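Long-range contacts in NDP-N-acetyl-D-galactosaminuronic acid dehydrogenase (Methanosarcina mazei Go1, PDB 3G79), which probably oxidises UDP-N-acetyl-alpha-D-mannosamine to UDP-N-acetyl-alpha-D-mannosaminouronate, spending two molecules of NAD(+) for each sugar nucleotide: residues A[22-27]-A[105-110]; A[34-39]-A[78-83]; A[47-52]-A[94-99]; A[131-136]-A[160-165]. All coordinates share one frame; numbering follows the deposited sequence.

Interaction 1 (A[22-27]-A[105-110]); sequences GVLGMG and VTLAIQ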
loop_
_atom_site.group_PDB
_atom_site.type_symbol
_atom_site.label_atom_id
_atom_site.label_comp_id
_atom_site.label_asym_id
_atom_site.label_seq_id
_atom_site.Cartn_x
_atom_site.Cartn_y
_atom_site.Cartn_z
ATOM N N GLY A 22 37.935 -1.127 9.960
ATOM C CA GLY A 22 37.872 -2.188 10.953
ATOM C C GLY A 22 36.454 -2.689 10.961
ATOM O O GLY A 22 35.524 -1.906 10.763
ATOM N N VAL A 23 36.279 -4.000 11.108
ATOM C CA VAL A 23 34.926 -4.519 11.384
ATOM C C VAL A 23 34.889 -5.277 12.701
ATOM O O VAL A 23 35.776 -6.102 12.977
ATOM C CB VAL A 23 34.406 -5.366 10.240
ATOM C CG1 VAL A 23 33.039 -5.855 10.542
ATOM C CG2 VAL A 23 34.379 -4.529 8.960
ATOM N N LEU A 24 33.915 -4.939 13.532
ATOM C CA LEU A 24 33.688 -5.653 14.777
ATOM C C LEU A 24 32.474 -6.530 14.598
ATOM O O LEU A 24 31.401 -6.037 14.183
ATOM C CB LEU A 24 33.406 -4.691 15.929
ATOM C CG LEU A 24 34.521 -4.076 16.758
ATOM C CD1 LEU A 24 35.038 -2.862 16.084
ATOM C CD2 LEU A 24 33.977 -3.716 18.110
ATOM N N GLY A 25 32.619 -7.816 14.932
ATOM C CA GLY A 25 31.492 -8.752 14.792
ATOM C C GLY A 25 31.766 -9.761 13.690
ATOM O O GLY A 25 31.250 -9.640 12.540
ATOM N N MET A 26 32.580 -10.765 14.026
ATOM C CA MET A 26 32.903 -11.776 13.038
ATOM C C MET A 26 31.782 -12.842 12.886
ATOM O O MET A 26 31.978 -14.029 13.141
ATOM C CB MET A 26 34.302 -12.346 13.278
ATOM C CG MET A 26 35.436 -11.329 13.023
ATOM S SD MET A 26 35.477 -10.502 11.385
ATOM C CE MET A 26 36.836 -11.270 10.716
ATOM N N GLY A 27 30.604 -12.381 12.440
ATOM C CA GLY A 27 29.412 -13.233 12.306
ATOM C C GLY A 27 28.915 -13.393 10.876
ATOM O O GLY A 27 29.647 -13.113 9.915
ATOM N N VAL A 105 35.625 2.406 11.500
ATOM C CA VAL A 105 35.260 1.159 12.129
ATOM C C VAL A 105 33.770 0.985 12.012
ATOM O O VAL A 105 33.014 1.904 12.270
ATOM C CB VAL A 105 35.597 1.124 13.610
ATOM C CG1 VAL A 105 35.356 -0.246 14.165
ATOM C CG2 VAL A 105 37.016 1.493 13.808
ATOM N N THR A 106 33.388 -0.245 11.700
ATOM C CA THR A 106 32.015 -0.690 11.544
ATOM C C THR A 106 31.625 -1.719 12.655
ATOM O O THR A 106 32.420 -2.624 12.991
ATOM C CB THR A 106 31.898 -1.249 10.124
ATOM O OG1 THR A 106 31.075 -0.390 9.342
ATOM C CG2 THR A 106 31.397 -2.642 10.110
ATOM N N LEU A 107 30.433 -1.544 13.236
ATOM C CA LEU A 107 29.844 -2.507 14.183
ATOM C C LEU A 107 28.760 -3.284 13.534
ATOM O O LEU A 107 27.654 -2.779 13.333
ATOM C CB LEU A 107 29.226 -1.829 15.409
ATOM C CG LEU A 107 30.342 -1.111 16.150
ATOM C CD1 LEU A 107 30.119 0.381 16.039
ATOM C CD2 LEU A 107 30.359 -1.595 17.564
ATOM N N ALA A 108 29.095 -4.536 13.262
ATOM C CA ALA A 108 28.262 -5.468 12.532
ATOM C C ALA A 108 27.989 -6.651 13.433
ATOM O O ALA A 108 28.214 -7.789 13.079
ATOM C CB ALA A 108 29.004 -5.912 11.226
ATOM N N ILE A 109 27.497 -6.376 14.621
ATOM C CA ILE A 109 27.456 -7.397 15.631
ATOM C C ILE A 109 26.049 -7.954 15.652
ATOM O O ILE A 109 25.083 -7.170 15.720
ATOM C CB ILE A 109 27.903 -6.810 16.970
ATOM C CG1 ILE A 109 29.431 -6.715 17.008
ATOM C CG2 ILE A 109 27.349 -7.634 18.148
ATOM C CD1 ILE A 109 30.000 -5.892 18.138
ATOM N N GLN A 110 25.921 -9.285 15.547
ATOM C CA GLN A 110 24.614 -9.931 15.625
ATOM C C GLN A 110 23.835 -9.309 16.782
ATOM O O GLN A 110 24.356 -9.129 17.884
ATOM C CB GLN A 110 24.725 -11.470 15.748
ATOM C CG GLN A 110 24.864 -12.225 14.364
ATOM C CD GLN A 110 25.477 -13.671 14.444
ATOM O OE1 GLN A 110 26.036 -14.188 13.453
ATOM N NE2 GLN A 110 25.375 -14.307 15.626
HETATM O O HOH W 1 28.303 -10.241 12.329
#
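With CG1 of Val23 anti to its backbone N (chi1 -179°) and CG1 of Val105 likewise anti (chi1 -173°), each methyl reaches a neighbour on the other strand. Val23 lies side by side with Thr106, its CG1 3.6 Å from Thr106 CG2, while on the other face of the sheet Val105 CG1 meets Leu24 CD1. Beta-branched and leucine side chains suit such buried parallel strands. The backbones are joined by Thr106 N to Gly22 O at 2.9 Å, Leu24 N to Thr106 O at 2.8 Å and Ala108 N to Leu24 O at 2.9 Å. Beyond the strands, a side chain on Gly25 would collide with Ala108 O and Ile109 CG1, which, with a phi of 112° that would press a CB on the preceding carbonyl O, accounts for the glycine. One water donates to both Gly25 O (3.0 Å) and Ala108 O (2.6 Å), bridging the diverging chains. Gly25 and Gly27 fit the glycine-rich GxGxxG turn of a Rossmann fold, consistent with NAD binding. The two strands are neighbours in mid-sheet: strand 45-49 bonds to Val23 and strand 142-145 to Val105, Ala34 and Phe37 of helix 30-39 pack on Val23, and Val133 of helix 124-136 covers Leu24 and Val105.

Interaction 2 (A[34-39]-A[78-83]); sequences AVLFAD and EELIGK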
loop_
_atom_site.group_PDB
_atom_site.type_symbol
_atom_site.label_atom_id
_atom_site.label_comp_id
_atom_site.label_asym_id
_atom_site.label_seq_id
_atom_site.Cartn_x
_atom_site.Cartn_y
_atom_site.Cartn_z
ATOM N N ALA A 34 33.420 -7.247 6.044
ATOM C CA ALA A 34 34.827 -6.918 6.260
ATOM C C ALA A 34 35.583 -7.331 5.041
ATOM O O ALA A 34 36.543 -6.696 4.621
ATOM C CB ALA A 34 35.380 -7.662 7.436
ATOM N N VAL A 35 35.114 -8.395 4.438
ATOM C CA VAL A 35 35.931 -9.063 3.455
ATOM C C VAL A 35 35.660 -8.452 2.077
ATOM O O VAL A 35 36.536 -8.446 1.204
ATOM C CB VAL A 35 35.721 -10.582 3.632
ATOM C CG1 VAL A 35 35.574 -11.297 2.358
ATOM C CG2 VAL A 35 36.805 -11.165 4.565
ATOM N N LEU A 36 34.471 -7.857 1.928
ATOM C CA LEU A 36 34.146 -7.078 0.756
ATOM C C LEU A 36 34.953 -5.768 0.751
ATOM O O LEU A 36 35.540 -5.398 -0.283
ATOM C CB LEU A 36 32.644 -6.791 0.735
ATOM C CG LEU A 36 31.643 -7.519 -0.169
ATOM C CD1 LEU A 36 32.239 -8.642 -0.963
ATOM C CD2 LEU A 36 30.478 -8.020 0.648
ATOM N N PHE A 37 35.008 -5.093 1.904
ATOM C CA PHE A 37 35.840 -3.901 2.058
ATOM C C PHE A 37 37.285 -4.215 1.665
ATOM O O PHE A 37 37.898 -3.453 0.929
ATOM C CB PHE A 37 35.875 -3.422 3.512
ATOM C CG PHE A 37 34.615 -2.753 4.003
ATOM C CD1 PHE A 37 33.931 -1.820 3.215
ATOM C CD2 PHE A 37 34.160 -3.009 5.311
ATOM C CE1 PHE A 37 32.771 -1.189 3.710
ATOM C CE2 PHE A 37 33.023 -2.381 5.820
ATOM C CZ PHE A 37 32.309 -1.479 5.010
ATOM N N ALA A 38 37.827 -5.337 2.147
ATOM C CA ALA A 38 39.236 -5.622 1.927
ATOM C C ALA A 38 39.540 -5.934 0.437
ATOM O O ALA A 38 40.637 -5.676 -0.055
ATOM C CB ALA A 38 39.747 -6.743 2.892
ATOM N N ASP A 39 38.544 -6.444 -0.287
ATOM C CA ASP A 39 38.708 -6.725 -1.723
ATOM C C ASP A 39 38.615 -5.457 -2.582
ATOM O O ASP A 39 39.036 -5.458 -3.716
ATOM C CB ASP A 39 37.662 -7.756 -2.213
ATOM C CG ASP A 39 37.974 -8.276 -3.608
ATOM O OD1 ASP A 39 37.036 -8.314 -4.461
ATOM O OD2 ASP A 39 39.173 -8.615 -3.857
ATOM N N GLU A 78 34.199 -18.188 1.243
ATOM C CA GLU A 78 35.514 -18.767 1.530
ATOM C C GLU A 78 36.595 -18.368 0.502
ATOM O O GLU A 78 37.779 -18.235 0.848
ATOM C CB GLU A 78 35.405 -20.289 1.660
ATOM C CG GLU A 78 36.695 -20.947 2.125
ATOM C CD GLU A 78 36.495 -21.986 3.239
ATOM O OE1 GLU A 78 35.380 -22.074 3.831
ATOM O OE2 GLU A 78 37.477 -22.696 3.523
ATOM N N GLU A 79 36.189 -18.173 -0.756
ATOM C CA GLU A 79 37.148 -17.800 -1.813
ATOM C C GLU A 79 37.525 -16.314 -1.691
ATOM O O GLU A 79 38.673 -15.935 -1.904
ATOM C CB GLU A 79 36.603 -18.126 -3.212
ATOM C CG GLU A 79 36.368 -19.635 -3.475
ATOM C CD GLU A 79 34.974 -20.156 -3.019
ATOM O OE1 GLU A 79 34.569 -21.236 -3.517
ATOM O OE2 GLU A 79 34.296 -19.509 -2.171
ATOM N N LEU A 80 36.544 -15.498 -1.323
ATOM C CA LEU A 80 36.774 -14.099 -1.043
ATOM C C LEU A 80 37.784 -13.926 0.119
ATOM O O LEU A 80 38.773 -13.220 -0.037
ATOM C CB LEU A 80 35.445 -13.393 -0.771
ATOM C CG LEU A 80 35.496 -11.865 -0.673
ATOM C CD1 LEU A 80 36.321 -11.243 -1.791
ATOM C CD2 LEU A 80 34.089 -11.259 -0.606
ATOM N N ILE A 81 37.540 -14.604 1.247
ATOM C CA ILE A 81 38.457 -14.619 2.393
ATOM C C ILE A 81 39.842 -15.062 1.939
ATOM O O ILE A 81 40.853 -14.416 2.246
ATOM C CB ILE A 81 37.971 -15.581 3.474
ATOM C CG1 ILE A 81 36.546 -15.200 3.968
ATOM C CG2 ILE A 81 38.991 -15.628 4.607
ATOM C CD1 ILE A 81 35.752 -16.339 4.553
ATOM N N GLY A 82 39.896 -16.131 1.158
ATOM C CA GLY A 82 41.187 -16.666 0.706
ATOM C C GLY A 82 41.996 -15.641 -0.065
ATOM O O GLY A 82 43.208 -15.507 0.135
ATOM N N LYS A 83 41.288 -14.883 -0.898
ATOM C CA LYS A 83 41.873 -13.969 -1.865
ATOM C C LYS A 83 42.436 -12.784 -1.113
ATOM O O LYS A 83 43.612 -12.428 -1.267
ATOM C CB LYS A 83 40.772 -13.521 -2.861
ATOM C CG LYS A 83 41.097 -12.340 -3.778
ATOM C CD LYS A 83 39.841 -12.011 -4.626
ATOM C CE LYS A 83 40.161 -11.144 -5.881
ATOM N NZ LYS A 83 40.527 -9.678 -5.670
#
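Helices 34-39 and 78-83 run in roughly the same direction, their axes inclined at 47° and 9.5 Å apart at closest, with Val35 and Ile81 nearest each other at 6.2 Å between CA atoms. Leu80 carries most of the apolar packing. Its two end methyls divide the work: CD2 packs on Val35 and Leu36, and CD1 lies against Asp39 CB at 3.8 Å, so that one leucine spans more than a turn of its partner. Leu36 crosses it at about a right angle. Beside this, Val35 CG2 meets Ile81 CG1 at 4.1 Å. Compact aliphatic groups suit this buried part, whereas the charged pair sits at the more exposed margin of the contact. There Lys83 runs extended as far as CE and then bends (chi4 -72°), which brings NZ to the syn lone pair of Asp39 OD2 in a salt bridge of 2.5 Å, short in the model. An alanine at Asp39 would keep the CB packing on Leu80 but would probably leave the Lys83 ammonium without its mate and set that side chain free to turn. Val84 also touches Val35, Ala38 and Asp39, widening the apolar patch. Helix 30-39 links strands 20-24 and 45-49, and helix 77-86 leads into strand 90-93, so the contact joins the helices of two successive beta-alpha-beta crossovers in the Rossmann fold.

Interaction 3 (A[47-52]-A[94-99]); sequences LGFQRN and PDFSRI
Asp95 O is met from two quarters: Arg98 N bonds to it at 3.2 Å, and CE1 of the Phe49 ring brings its edge to 3.3 Å. The first bond belongs to the 3-10 turn 96-99 of a Rossmann fold, which follows strand 90-93 and folds back beside the end of strand 45-49, from which Phe49 projects. Asp95 also steadies the start of the turn, its OD1 receiving Ser97 OG at 2.9 Å, a role for which a short acidic side chain is well suited. Phe49 is the hub of the apolar side. With its CG anti to the carbonyl carbon (chi1 -70°), the ring lies against the turn, and Ile99 CG1 sits over one face in a CH-pi contact, 4.2 Å from the centroid. The Phe96 ring is set obliquely, its plane at 32° to that of Phe49, and its CE1 reaches Phe49 CB at 3.9 Å. An alanine in place of Phe49 would keep that CB contact, but removal of the ring would probably open a gap under Ile99 CG1 and leave Asp95 O without the ring edge it packs against. Phe96 leans in turn on Asn132 of helix 124-136. At the other end Leu47 crosses Arg98 at about a right angle: its CD1 lies 3.9 Å from Arg98 CB, and its CD2 comes obliquely to the guanidinium, 3.6 Å from NH1.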
loop_
_atom_site.group_PDB
_atom_site.type_symbol
_atom_site.label_atom_id
_atom_site.label_comp_id
_atom_site.label_asym_id
_atom_site.label_seq_id
_atom_site.Cartn_x
_atom_site.Cartn_y
_atom_site.Cartn_z
ATOM N N LEU A 47 40.758 -4.759 9.350
ATOM C CA LEU A 47 40.907 -5.570 10.533
ATOM C C LEU A 47 39.543 -6.037 10.929
ATOM O O LEU A 47 38.591 -5.249 10.937
ATOM C CB LEU A 47 41.498 -4.737 11.667
ATOM C CG LEU A 47 42.913 -4.161 11.481
ATOM C CD1 LEU A 47 43.245 -3.247 12.619
ATOM C CD2 LEU A 47 44.002 -5.232 11.357
ATOM N N GLY A 48 39.430 -7.327 11.229
ATOM C CA GLY A 48 38.239 -7.883 11.838
ATOM C C GLY A 48 38.525 -8.215 13.305
ATOM O O GLY A 48 39.561 -8.844 13.658
ATOM N N PHE A 49 37.591 -7.824 14.157
ATOM C CA PHE A 49 37.799 -7.894 15.570
ATOM C C PHE A 49 37.017 -9.033 16.210
ATOM O O PHE A 49 35.773 -9.098 16.103
ATOM C CB PHE A 49 37.535 -6.521 16.199
ATOM C CG PHE A 49 38.586 -5.517 15.825
ATOM C CD1 PHE A 49 39.800 -5.484 16.512
ATOM C CD2 PHE A 49 38.394 -4.659 14.729
ATOM C CE1 PHE A 49 40.791 -4.616 16.142
ATOM C CE2 PHE A 49 39.385 -3.791 14.348
ATOM C CZ PHE A 49 40.583 -3.768 15.034
ATOM N N GLN A 50 37.795 -9.941 16.821
ATOM C CA GLN A 50 37.318 -11.080 17.633
ATOM C C GLN A 50 38.079 -11.333 18.965
ATOM O O GLN A 50 39.300 -11.476 18.980
ATOM C CB GLN A 50 37.401 -12.370 16.820
ATOM C CG GLN A 50 36.077 -13.023 16.540
ATOM C CD GLN A 50 35.341 -13.450 17.787
ATOM O OE1 GLN A 50 34.114 -13.426 17.824
ATOM N NE2 GLN A 50 36.068 -13.812 18.803
ATOM N N ARG A 51 37.354 -11.415 20.072
ATOM C CA ARG A 51 37.879 -11.976 21.342
ATOM C C ARG A 51 38.271 -13.467 21.159
ATOM O O ARG A 51 37.786 -14.121 20.241
ATOM C CB ARG A 51 36.759 -11.892 22.396
ATOM C CG ARG A 51 37.145 -11.471 23.828
ATOM C CD ARG A 51 36.268 -12.196 24.847
ATOM N NE ARG A 51 35.490 -11.316 25.740
ATOM C CZ ARG A 51 34.219 -10.928 25.540
ATOM N NH1 ARG A 51 33.538 -11.306 24.456
ATOM N NH2 ARG A 51 33.617 -10.149 26.439
ATOM N N ASN A 52 39.132 -14.021 22.012
ATOM C CA ASN A 52 39.045 -15.477 22.274
ATOM C C ASN A 52 37.886 -15.796 23.219
ATOM O O ASN A 52 38.110 -16.193 24.373
ATOM C CB ASN A 52 40.328 -16.089 22.839
ATOM C CG ASN A 52 40.106 -17.512 23.428
ATOM O OD1 ASN A 52 40.822 -17.931 24.344
ATOM N ND2 ASN A 52 39.097 -18.238 22.919
ATOM N N PRO A 94 42.320 -10.252 18.010
ATOM C CA PRO A 94 41.697 -10.133 19.362
ATOM C C PRO A 94 42.047 -8.798 20.036
ATOM O O PRO A 94 41.567 -8.471 21.133
ATOM C CB PRO A 94 42.354 -11.289 20.125
ATOM C CG PRO A 94 43.761 -11.387 19.475
ATOM C CD PRO A 94 43.432 -11.242 18.016
ATOM N N ASP A 95 42.878 -8.035 19.345
ATOM C CA ASP A 95 43.471 -6.839 19.886
ATOM C C ASP A 95 42.738 -5.544 19.456
ATOM O O ASP A 95 43.120 -4.859 18.506
ATOM C CB ASP A 95 44.969 -6.813 19.514
ATOM C CG ASP A 95 45.680 -5.636 20.095
ATOM O OD1 ASP A 95 45.088 -5.019 21.021
ATOM O OD2 ASP A 95 46.809 -5.350 19.636
ATOM N N PHE A 96 41.723 -5.198 20.239
ATOM C CA PHE A 96 40.853 -4.055 20.009
ATOM C C PHE A 96 41.525 -2.685 20.024
ATOM O O PHE A 96 41.001 -1.703 19.429
ATOM C CB PHE A 96 39.769 -4.087 21.033
ATOM C CG PHE A 96 38.740 -5.108 20.762
ATOM C CD1 PHE A 96 37.563 -4.762 20.107
ATOM C CD2 PHE A 96 38.917 -6.423 21.178
ATOM C CE1 PHE A 96 36.578 -5.707 19.879
ATOM C CE2 PHE A 96 37.932 -7.373 20.937
ATOM C CZ PHE A 96 36.772 -7.019 20.286
ATOM N N SER A 97 42.681 -2.637 20.691
ATOM C CA SER A 97 43.501 -1.428 20.796
ATOM C C SER A 97 43.856 -0.907 19.424
ATOM O O SER A 97 43.980 0.298 19.226
ATOM C CB SER A 97 44.774 -1.671 21.639
ATOM O OG SER A 97 45.819 -2.224 20.857
ATOM N N ARG A 98 44.013 -1.815 18.477
ATOM C CA ARG A 98 44.281 -1.445 17.080
ATOM C C ARG A 98 43.136 -0.733 16.330
ATOM O O ARG A 98 43.296 -0.344 15.162
ATOM C CB ARG A 98 44.617 -2.686 16.272
ATOM C CG ARG A 98 45.804 -3.442 16.704
ATOM C CD ARG A 98 46.332 -4.038 15.430
ATOM N NE ARG A 98 46.882 -5.360 15.613
ATOM C CZ ARG A 98 47.198 -6.175 14.613
ATOM N NH1 ARG A 98 47.014 -5.792 13.333
ATOM N NH2 ARG A 98 47.719 -7.374 14.924
ATOM N N ILE A 99 41.970 -0.628 16.949
ATOM C CA ILE A 99 40.927 0.263 16.432
ATOM C C ILE A 99 41.590 1.636 16.271
ATOM O O ILE A 99 41.390 2.356 15.270
ATOM C CB ILE A 99 39.704 0.332 17.400
ATOM C CG1 ILE A 99 38.877 -0.966 17.317
ATOM C CG2 ILE A 99 38.840 1.570 17.142
ATOM C CD1 ILE A 99 38.087 -1.223 18.592
#

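Interaction 4 (A[131-136]-A[160-165]); sequences RNVGKY and QILEEE
The guanidinium of Arg131 and the carboxylate of Glu165 are flat groups turned 69° against each other, and they do not meet as charges. Instead Arg131 CD comes to 3.8 Å from Glu165 OE2, while NE stays 4.6 Å from that oxygen, beyond a salt bridge though near enough for some attraction to be likely. A third flat group, the Tyr136 ring, belongs to a side chain that leaves its CA away from helix 160-165; over one face of the ring, near the rim, lies Lys135 CG, 3.7 Å above the plane. Ser97 and Ile99 also touch this tyrosine.

The two backbones come close at Gly134, whose CA is 4.2 Å from that of Leu162. A side chain on Gly134 would run into Glu165 CB, so the absence of one is what allows the axes to approach to 7.5 Å at an inclination of 37°. These are two successive helices of the Rossmann fold, helix 124-136 between strands 104-107 and 142-145 and helix 154-166 between strands 142-145 and 175-178.

Leu162 turns its CD1 onto the glycine, 3.5 Å from Gly134 N, and the same methyl touches Val133 CG1 at 3.6 Å, so a slim residue and a branched one share its end. Ile161, with CG2 anti to its backbone N, sets that methyl against Arg131 CG, using the aliphatic part of an arginine that is exposed as a whole, its guanidinium forming a long, weak ion pair with Asp128. Glu165 contributes its apolar root to the packing, CB resting 3.6 Å from Gly134 C. Its chain then bends at chi2 (-79°), and the carboxylate lies near both Arg131 and Lys135.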
loop_
_atom_site.group_PDB
_atom_site.type_symbol
_atom_site.label_atom_id
_atom_site.label_comp_id
_atom_site.label_asym_id
_atom_site.label_seq_id
_atom_site.Cartn_x
_atom_site.Cartn_y
_atom_site.Cartn_z
ATOM N N ARG A 131 31.366 0.181 23.213
ATOM C CA ARG A 131 32.340 0.428 24.273
ATOM C C ARG A 131 33.764 0.191 23.751
ATOM O O ARG A 131 34.603 1.090 23.770
ATOM C CB ARG A 131 32.030 -0.425 25.504
ATOM C CG ARG A 131 30.770 0.022 26.334
ATOM C CD ARG A 131 30.935 -0.224 27.868
ATOM N NE ARG A 131 29.701 -0.324 28.667
ATOM C CZ ARG A 131 29.058 -1.472 28.919
ATOM N NH1 ARG A 131 27.968 -1.488 29.693
ATOM N NH2 ARG A 131 29.492 -2.629 28.395
ATOM N N ASN A 132 34.059 -0.991 23.229
ATOM C CA ASN A 132 35.413 -1.192 22.721
ATOM C C ASN A 132 35.843 -0.131 21.721
ATOM O O ASN A 132 36.959 0.427 21.828
ATOM C CB ASN A 132 35.583 -2.565 22.128
ATOM C CG ASN A 132 36.000 -3.582 23.154
ATOM O OD1 ASN A 132 35.750 -4.757 22.958
ATOM N ND2 ASN A 132 36.657 -3.147 24.250
ATOM N N VAL A 133 34.962 0.147 20.750
ATOM C CA VAL A 133 35.160 1.292 19.865
ATOM C C VAL A 133 35.417 2.617 20.624
ATOM O O VAL A 133 36.466 3.250 20.428
ATOM C CB VAL A 133 34.015 1.417 18.854
ATOM C CG1 VAL A 133 34.125 2.720 18.032
ATOM C CG2 VAL A 133 34.066 0.236 17.959
ATOM N N GLY A 134 34.469 3.029 21.476
ATOM C CA GLY A 134 34.640 4.255 22.233
ATOM C C GLY A 134 36.003 4.276 22.916
ATOM O O GLY A 134 36.698 5.284 22.886
ATOM N N LYS A 135 36.381 3.138 23.500
ATOM C CA LYS A 135 37.587 2.978 24.273
ATOM C C LYS A 135 38.802 3.367 23.492
ATOM O O LYS A 135 39.762 3.870 24.074
ATOM C CB LYS A 135 37.724 1.526 24.728
ATOM C CG LYS A 135 38.893 1.229 25.662
ATOM C CD LYS A 135 38.461 0.344 26.857
ATOM C CE LYS A 135 37.922 -1.033 26.407
ATOM N NZ LYS A 135 36.672 -1.455 27.136
ATOM N N TYR A 136 38.784 3.135 22.175
ATOM C CA TYR A 136 40.012 3.346 21.388
ATOM C C TYR A 136 39.853 4.434 20.306
ATOM O O TYR A 136 40.780 4.738 19.540
ATOM C CB TYR A 136 40.537 2.012 20.845
ATOM C CG TYR A 136 41.012 1.060 21.921
ATOM C CD1 TYR A 136 42.207 1.306 22.629
ATOM C CD2 TYR A 136 40.278 -0.084 22.254
ATOM C CE1 TYR A 136 42.656 0.443 23.638
ATOM C CE2 TYR A 136 40.728 -0.968 23.274
ATOM C CZ TYR A 136 41.915 -0.689 23.951
ATOM O OH TYR A 136 42.379 -1.526 24.935
ATOM N N GLN A 160 26.301 8.330 23.321
ATOM C CA GLN A 160 26.608 8.435 24.739
ATOM C C GLN A 160 27.798 7.513 25.100
ATOM O O GLN A 160 28.829 7.975 25.537
ATOM C CB GLN A 160 25.362 8.139 25.586
ATOM C CG GLN A 160 24.641 9.380 26.159
ATOM C CD GLN A 160 23.443 9.896 25.319
ATOM O OE1 GLN A 160 22.335 10.068 25.848
ATOM N NE2 GLN A 160 23.670 10.159 24.025
ATOM N N ILE A 161 27.665 6.217 24.874
ATOM C CA ILE A 161 28.791 5.301 25.000
ATOM C C ILE A 161 30.053 5.776 24.263
ATOM O O ILE A 161 31.157 5.792 24.824
ATOM C CB ILE A 161 28.434 3.873 24.499
ATOM C CG1 ILE A 161 27.270 3.302 25.297
ATOM C CG2 ILE A 161 29.603 2.944 24.706
ATOM C CD1 ILE A 161 26.749 1.962 24.776
ATOM N N LEU A 162 29.920 6.123 22.989
ATOM C CA LEU A 162 31.083 6.568 22.242
ATOM C C LEU A 162 31.689 7.755 22.955
ATOM O O LEU A 162 32.915 7.850 23.070
ATOM C CB LEU A 162 30.734 6.936 20.792
ATOM C CG LEU A 162 30.879 5.890 19.669
ATOM C CD1 LEU A 162 31.834 4.735 20.030
ATOM C CD2 LEU A 162 29.536 5.356 19.227
ATOM N N GLU A 163 30.833 8.648 23.446
ATOM C CA GLU A 163 31.309 9.890 24.030
ATOM C C GLU A 163 31.868 9.715 25.433
ATOM O O GLU A 163 32.871 10.340 25.747
ATOM C CB GLU A 163 30.260 11.005 23.962
ATOM C CG GLU A 163 29.972 11.425 22.514
ATOM C CD GLU A 163 29.039 12.613 22.381
ATOM O OE1 GLU A 163 28.227 12.883 23.292
ATOM O OE2 GLU A 163 29.087 13.275 21.333
ATOM N N GLU A 164 31.238 8.870 26.258
ATOM C CA GLU A 164 31.691 8.616 27.629
ATOM C C GLU A 164 33.040 7.919 27.591
ATOM O O GLU A 164 33.907 8.217 28.397
ATOM C CB GLU A 164 30.731 7.713 28.421
ATOM C CG GLU A 164 29.314 8.239 28.692
ATOM C CD GLU A 164 28.314 7.136 29.176
ATOM O OE1 GLU A 164 28.531 5.916 28.891
ATOM O OE2 GLU A 164 27.292 7.507 29.818
ATOM N N GLU A 165 33.224 6.978 26.671
ATOM C CA GLU A 165 34.437 6.173 26.702
ATOM C C GLU A 165 35.642 6.937 26.154
ATOM O O GLU A 165 36.746 6.893 26.728
ATOM C CB GLU A 165 34.231 4.842 25.973
ATOM C CG GLU A 165 33.219 3.905 26.638
ATOM C CD GLU A 165 33.784 3.142 27.837
ATOM O OE1 GLU A 165 35.000 2.837 27.860
ATOM O OE2 GLU A 165 33.005 2.824 28.749
#

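In the fold
From the N terminus the chain enters strand 20-24, which opens interaction 1, and passes through helix 30-39 to strand 45-49. Helix 77-86 returns to helix 30-39 and closes interaction 2; the segment after strand 90-93 then meets the end of strand 45-49 in interaction 3. These two loops cross, and both nest inside the longer one closed when strand 104-107 joins strand 20-24. Interaction 4 follows in series, pairing the next two helices. Strands 20-24 and 45-49 are sheet neighbours, tying interactions 1 and 3; Val23 links interaction 1 to the first helix pair, and Val133 links it to interaction 4. Interactions 2 and 4 lie apart, their centres about 28 Å from each other.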